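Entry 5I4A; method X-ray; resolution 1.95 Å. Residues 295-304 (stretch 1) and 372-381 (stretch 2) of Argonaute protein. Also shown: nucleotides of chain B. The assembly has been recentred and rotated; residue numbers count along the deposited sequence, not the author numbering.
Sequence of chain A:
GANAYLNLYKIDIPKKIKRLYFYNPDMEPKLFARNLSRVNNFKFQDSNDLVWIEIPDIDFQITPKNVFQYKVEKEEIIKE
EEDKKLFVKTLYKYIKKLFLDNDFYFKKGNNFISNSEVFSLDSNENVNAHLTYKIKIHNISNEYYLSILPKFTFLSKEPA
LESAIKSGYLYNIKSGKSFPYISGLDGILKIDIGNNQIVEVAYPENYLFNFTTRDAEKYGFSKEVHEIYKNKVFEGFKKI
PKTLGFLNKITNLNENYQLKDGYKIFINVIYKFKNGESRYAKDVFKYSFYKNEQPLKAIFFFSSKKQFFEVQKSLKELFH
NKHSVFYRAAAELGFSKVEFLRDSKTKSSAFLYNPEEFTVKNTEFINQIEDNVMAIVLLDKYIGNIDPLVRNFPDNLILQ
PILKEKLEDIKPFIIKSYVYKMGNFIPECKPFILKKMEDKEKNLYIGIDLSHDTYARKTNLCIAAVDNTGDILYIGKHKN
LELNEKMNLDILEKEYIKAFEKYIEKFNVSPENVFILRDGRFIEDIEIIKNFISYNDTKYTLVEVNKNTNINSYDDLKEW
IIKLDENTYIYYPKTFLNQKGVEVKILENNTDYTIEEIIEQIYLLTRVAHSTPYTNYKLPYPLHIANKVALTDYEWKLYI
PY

Stretch 1 (295-304) PLKAIFFFSS
Stretch 2 (372-381) NVMAIVLLDK

Two neighbouring strands of the Argonaute protein, far apart in sequence, pair in parallel through a ladder of backbone hydrogen bonds, with apolar side chains packed on both faces and polar groups closing the two ends. The pairing illustrates a general rule of parallel sheets: a residue on one strand bonds to the two residues that flank its partner on the other, so the ladder advances two residues at a time.

The register sets A298 beside M374, I299 beside A375, F300 beside I376 and F301 beside V377, with CA-CA distances of 4.4, 5.3, 4.8 and 4.6 Å in that order. The strand directions differ by 23°, and both backbones stay extended, from phi/psi -157/155 at A298 to -77/101 at I376. Five bonds form the ladder. M374 N donates to K297 O (2.9 Å), I299 N to M374 O (2.9 Å), I376 N to I299 O (2.9 Å), F301 N to I376 O (2.8 Å) and L378 N to F301 O (3.0 Å), with angles at hydrogen of 154° to 173°. I299 and F301 thus each use both N and O, and so do M374 and I376 on the facing strand. Carbonyls in the ladder also receive CA-H contacts, the shortest from A298 CA to M374 O at 3.2 Å.

Side chains alternate between the faces. On one lie A298, F300, M374 and I376. The methyl of A298 packs against both M374 and I376: A298 CB is 4.1 Å from M374 CB and 3.9 Å from I376 CD1. I376 (chi1 m, chi2 t) also carries CD1 to 3.7 Å from F300 CE2, an oblique approach to a ring set by chi1 m and chi2 89°. M374 adopts m, m, t, and its CG meets L296 CD1 at 4.0 Å; L296 is t, p.

The other face bears I299, F301, A375 and V377. F301 (m, 88°) spans its neighbours, with CE1 3.8 Å from A375 CB and CB 3.9 Å from V377 CG2; V377 is t. The A375 methyl and V377 CG2 both approach the F301 ring obliquely. I299 takes p, t. Beyond the paired residues, F302 (m, 87°) brings CE2 to 3.5 Å from CD2 of L378 (m, p). Apolar residues suit these buried positions, and the beta-branched and aromatic ones among them also favour an extended backbone; 764 Å² is buried between the two stretches, both sides summed.

Polar contacts finish the ends. S303 (chi1 p) donates from OG to D380 OD2 at 2.7 Å, a serine hydroxyl meeting a carboxylate where the strands give way to loops; D380 has chi1 m. At the other end, water 1 accepts from K297 N (2.9 Å) and donates to N372 O (2.8 Å) and P295 O (3.2 Å), extending the link past the ladder. K297, in m, t, m, t, lays CE 3.3 Å from N372 O, while water 3 accepts from N372 N at 3.1 Å and weakly from K297 NZ at 3.1 Å.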

# COMPACT_ATOMS: atom_id res chain seq x y z
N PRO A 295 -7.40 -7.82 33.90
CA PRO A 295 -6.36 -8.84 34.08
C PRO A 295 -5.77 -9.28 32.76
O PRO A 295 -6.45 -9.34 31.73
CB PRO A 295 -7.12 -9.99 34.75
CG PRO A 295 -8.52 -9.85 34.24
CD PRO A 295 -8.76 -8.37 34.08
N LEU A 296 -4.47 -9.56 32.78
CA LEU A 296 -3.76 -10.15 31.66
C LEU A 296 -3.58 -11.64 31.96
O LEU A 296 -2.80 -12.01 32.84
CB LEU A 296 -2.41 -9.47 31.43
CG LEU A 296 -1.56 -10.01 30.28
CD1 LEU A 296 -2.31 -9.93 28.96
CD2 LEU A 296 -0.23 -9.27 30.20
N LYS A 297 -4.31 -12.48 31.23
CA LYS A 297 -4.29 -13.92 31.42
C LYS A 297 -3.67 -14.58 30.20
O LYS A 297 -3.88 -14.13 29.06
CB LYS A 297 -5.71 -14.46 31.66
CG LYS A 297 -6.35 -13.92 32.93
CD LYS A 297 -7.78 -14.42 33.10
CE LYS A 297 -8.69 -13.88 32.01
NZ LYS A 297 -10.12 -14.24 32.26
N ALA A 298 -2.89 -15.64 30.42
CA ALA A 298 -2.14 -16.23 29.32
C ALA A 298 -1.80 -17.68 29.62
O ALA A 298 -1.72 -18.10 30.78
CB ALA A 298 -0.86 -15.43 29.05
N ILE A 299 -1.61 -18.45 28.54
CA ILE A 299 -1.04 -19.79 28.59
C ILE A 299 -0.01 -19.90 27.47
O ILE A 299 0.05 -19.06 26.57
CB ILE A 299 -2.10 -20.90 28.46
CG1 ILE A 299 -2.92 -20.73 27.18
CG2 ILE A 299 -3.01 -20.94 29.69
CD1 ILE A 299 -3.93 -21.84 26.95
N PHE A 300 0.80 -20.95 27.54
CA PHE A 300 1.94 -21.13 26.65
C PHE A 300 1.76 -22.35 25.76
O PHE A 300 1.28 -23.40 26.21
CB PHE A 300 3.26 -21.28 27.44
CG PHE A 300 3.60 -20.09 28.29
CD1 PHE A 300 3.13 -19.99 29.59
CD2 PHE A 300 4.41 -19.07 27.80
CE1 PHE A 300 3.46 -18.90 30.38
CE2 PHE A 300 4.73 -17.98 28.58
CZ PHE A 300 4.25 -17.89 29.87
N PHE A 301 2.17 -22.23 24.50
CA PHE A 301 2.19 -23.34 23.55
C PHE A 301 3.59 -23.47 22.97
O PHE A 301 4.12 -22.51 22.40
CB PHE A 301 1.16 -23.15 22.43
CG PHE A 301 -0.26 -23.35 22.87
CD1 PHE A 301 -1.00 -22.29 23.38
CD2 PHE A 301 -0.86 -24.59 22.78
CE1 PHE A 301 -2.31 -22.47 23.78
CE2 PHE A 301 -2.17 -24.78 23.18
CZ PHE A 301 -2.89 -23.72 23.69
N PHE A 302 4.18 -24.65 23.10
CA PHE A 302 5.51 -24.93 22.58
C PHE A 302 5.41 -25.98 21.48
O PHE A 302 4.54 -26.85 21.51
CB PHE A 302 6.46 -25.41 23.67
CG PHE A 302 6.61 -24.43 24.81
CD1 PHE A 302 5.73 -24.46 25.88
CD2 PHE A 302 7.63 -23.50 24.82
CE1 PHE A 302 5.87 -23.58 26.93
CE2 PHE A 302 7.77 -22.61 25.86
CZ PHE A 302 6.88 -22.65 26.92
N SER A 303 6.32 -25.89 20.51
CA SER A 303 6.31 -26.84 19.40
C SER A 303 6.85 -28.21 19.80
O SER A 303 6.62 -29.19 19.08
CB SER A 303 7.10 -26.29 18.22
OG SER A 303 8.47 -26.13 18.55
N SER A 304 7.55 -28.30 20.93
CA SER A 304 8.11 -29.56 21.41
C SER A 304 8.64 -29.35 22.82
O SER A 304 8.83 -28.21 23.27
CB SER A 304 9.24 -30.05 20.50
OG SER A 304 10.32 -29.13 20.47
N ASN A 372 -10.83 -13.28 27.94
CA ASN A 372 -9.66 -12.95 27.13
C ASN A 372 -8.45 -13.67 27.71
O ASN A 372 -7.99 -13.35 28.81
CB ASN A 372 -9.42 -11.44 27.10
CG ASN A 372 -10.68 -10.67 26.77
OD1 ASN A 372 -11.35 -10.94 25.78
ND2 ASN A 372 -11.01 -9.69 27.62
N VAL A 373 -7.92 -14.64 26.97
CA VAL A 373 -6.73 -15.38 27.37
C VAL A 373 -5.78 -15.42 26.19
O VAL A 373 -6.15 -15.89 25.10
CB VAL A 373 -7.06 -16.80 27.86
CG1 VAL A 373 -5.77 -17.58 28.13
CG2 VAL A 373 -7.91 -16.74 29.12
N MET A 374 -4.56 -14.93 26.40
CA MET A 374 -3.55 -14.92 25.35
C MET A 374 -2.90 -16.29 25.22
O MET A 374 -2.57 -16.94 26.22
CB MET A 374 -2.48 -13.88 25.67
CG MET A 374 -3.03 -12.49 25.92
SD MET A 374 -3.79 -11.82 24.44
CE MET A 374 -4.70 -10.45 25.14
N ALA A 375 -2.72 -16.74 23.99
CA ALA A 375 -1.97 -17.96 23.70
C ALA A 375 -0.59 -17.53 23.23
O ALA A 375 -0.41 -17.14 22.07
CB ALA A 375 -2.69 -18.82 22.68
N ILE A 376 0.39 -17.60 24.13
CA ILE A 376 1.78 -17.33 23.80
C ILE A 376 2.32 -18.56 23.08
O ILE A 376 2.65 -19.57 23.70
CB ILE A 376 2.61 -16.98 25.04
CG1 ILE A 376 2.08 -15.69 25.67
CG2 ILE A 376 4.08 -16.84 24.68
CD1 ILE A 376 2.56 -15.45 27.09
N VAL A 377 2.41 -18.48 21.76
CA VAL A 377 2.76 -19.61 20.91
C VAL A 377 4.17 -19.36 20.39
O VAL A 377 4.41 -18.41 19.64
CB VAL A 377 1.76 -19.78 19.75
CG1 VAL A 377 2.14 -20.97 18.89
CG2 VAL A 377 0.36 -19.92 20.31
N LEU A 378 5.11 -20.22 20.79
CA LEU A 378 6.50 -20.05 20.41
C LEU A 378 6.73 -20.67 19.04
O LEU A 378 6.51 -21.87 18.84
CB LEU A 378 7.42 -20.68 21.45
CG LEU A 378 7.66 -19.88 22.73
CD1 LEU A 378 6.48 -19.99 23.69
CD2 LEU A 378 8.95 -20.34 23.40
N LEU A 379 7.16 -19.85 18.08
CA LEU A 379 7.49 -20.30 16.74
C LEU A 379 8.99 -20.56 16.65
O LEU A 379 9.80 -19.76 17.12
CB LEU A 379 7.09 -19.25 15.70
CG LEU A 379 5.67 -18.68 15.77
CD1 LEU A 379 5.48 -17.60 14.72
CD2 LEU A 379 4.62 -19.77 15.60
N ASP A 380 9.35 -21.69 16.04
CA ASP A 380 10.76 -22.03 15.88
C ASP A 380 11.45 -21.10 14.89
O ASP A 380 12.64 -20.80 15.05
CB ASP A 380 10.91 -23.48 15.43
CG ASP A 380 10.61 -24.46 16.54
OD1 ASP A 380 11.17 -24.30 17.64
OD2 ASP A 380 9.81 -25.40 16.31
N LYS A 381 10.73 -20.63 13.88
CA LYS A 381 11.28 -19.75 12.86
C LYS A 381 10.12 -18.99 12.23
O LYS A 381 8.95 -19.32 12.45
CB LYS A 381 12.04 -20.55 11.80
CG LYS A 381 11.20 -21.65 11.17
CD LYS A 381 11.88 -22.28 9.97
CE LYS A 381 10.94 -23.25 9.27
NZ LYS A 381 9.68 -22.59 8.83
O5' U B 1 3.00 -11.40 13.71
C5' U B 1 2.99 -12.22 14.87
C4' U B 1 4.20 -13.12 14.93
O4' U B 1 4.10 -14.14 13.90
C3' U B 1 5.55 -12.43 14.73
O3' U B 1 6.53 -13.00 15.60
C2' U B 1 5.89 -12.74 13.28
O2' U B 1 7.28 -12.78 13.00
C1' U B 1 5.25 -14.12 13.08
N1 U B 1 4.82 -14.35 11.70
C2 U B 1 5.29 -15.45 11.00
O2 U B 1 6.05 -16.26 11.49
N3 U B 1 4.81 -15.56 9.72
C4 U B 1 3.94 -14.69 9.07
O4 U B 1 3.60 -14.92 7.91
C5 U B 1 3.51 -13.58 9.86
C6 U B 1 3.95 -13.45 11.11
O HOH W 1 -6.02 -11.34 29.21
O HOH W 2 -8.96 -9.71 30.39
O HOH W 3 -10.43 -11.71 30.53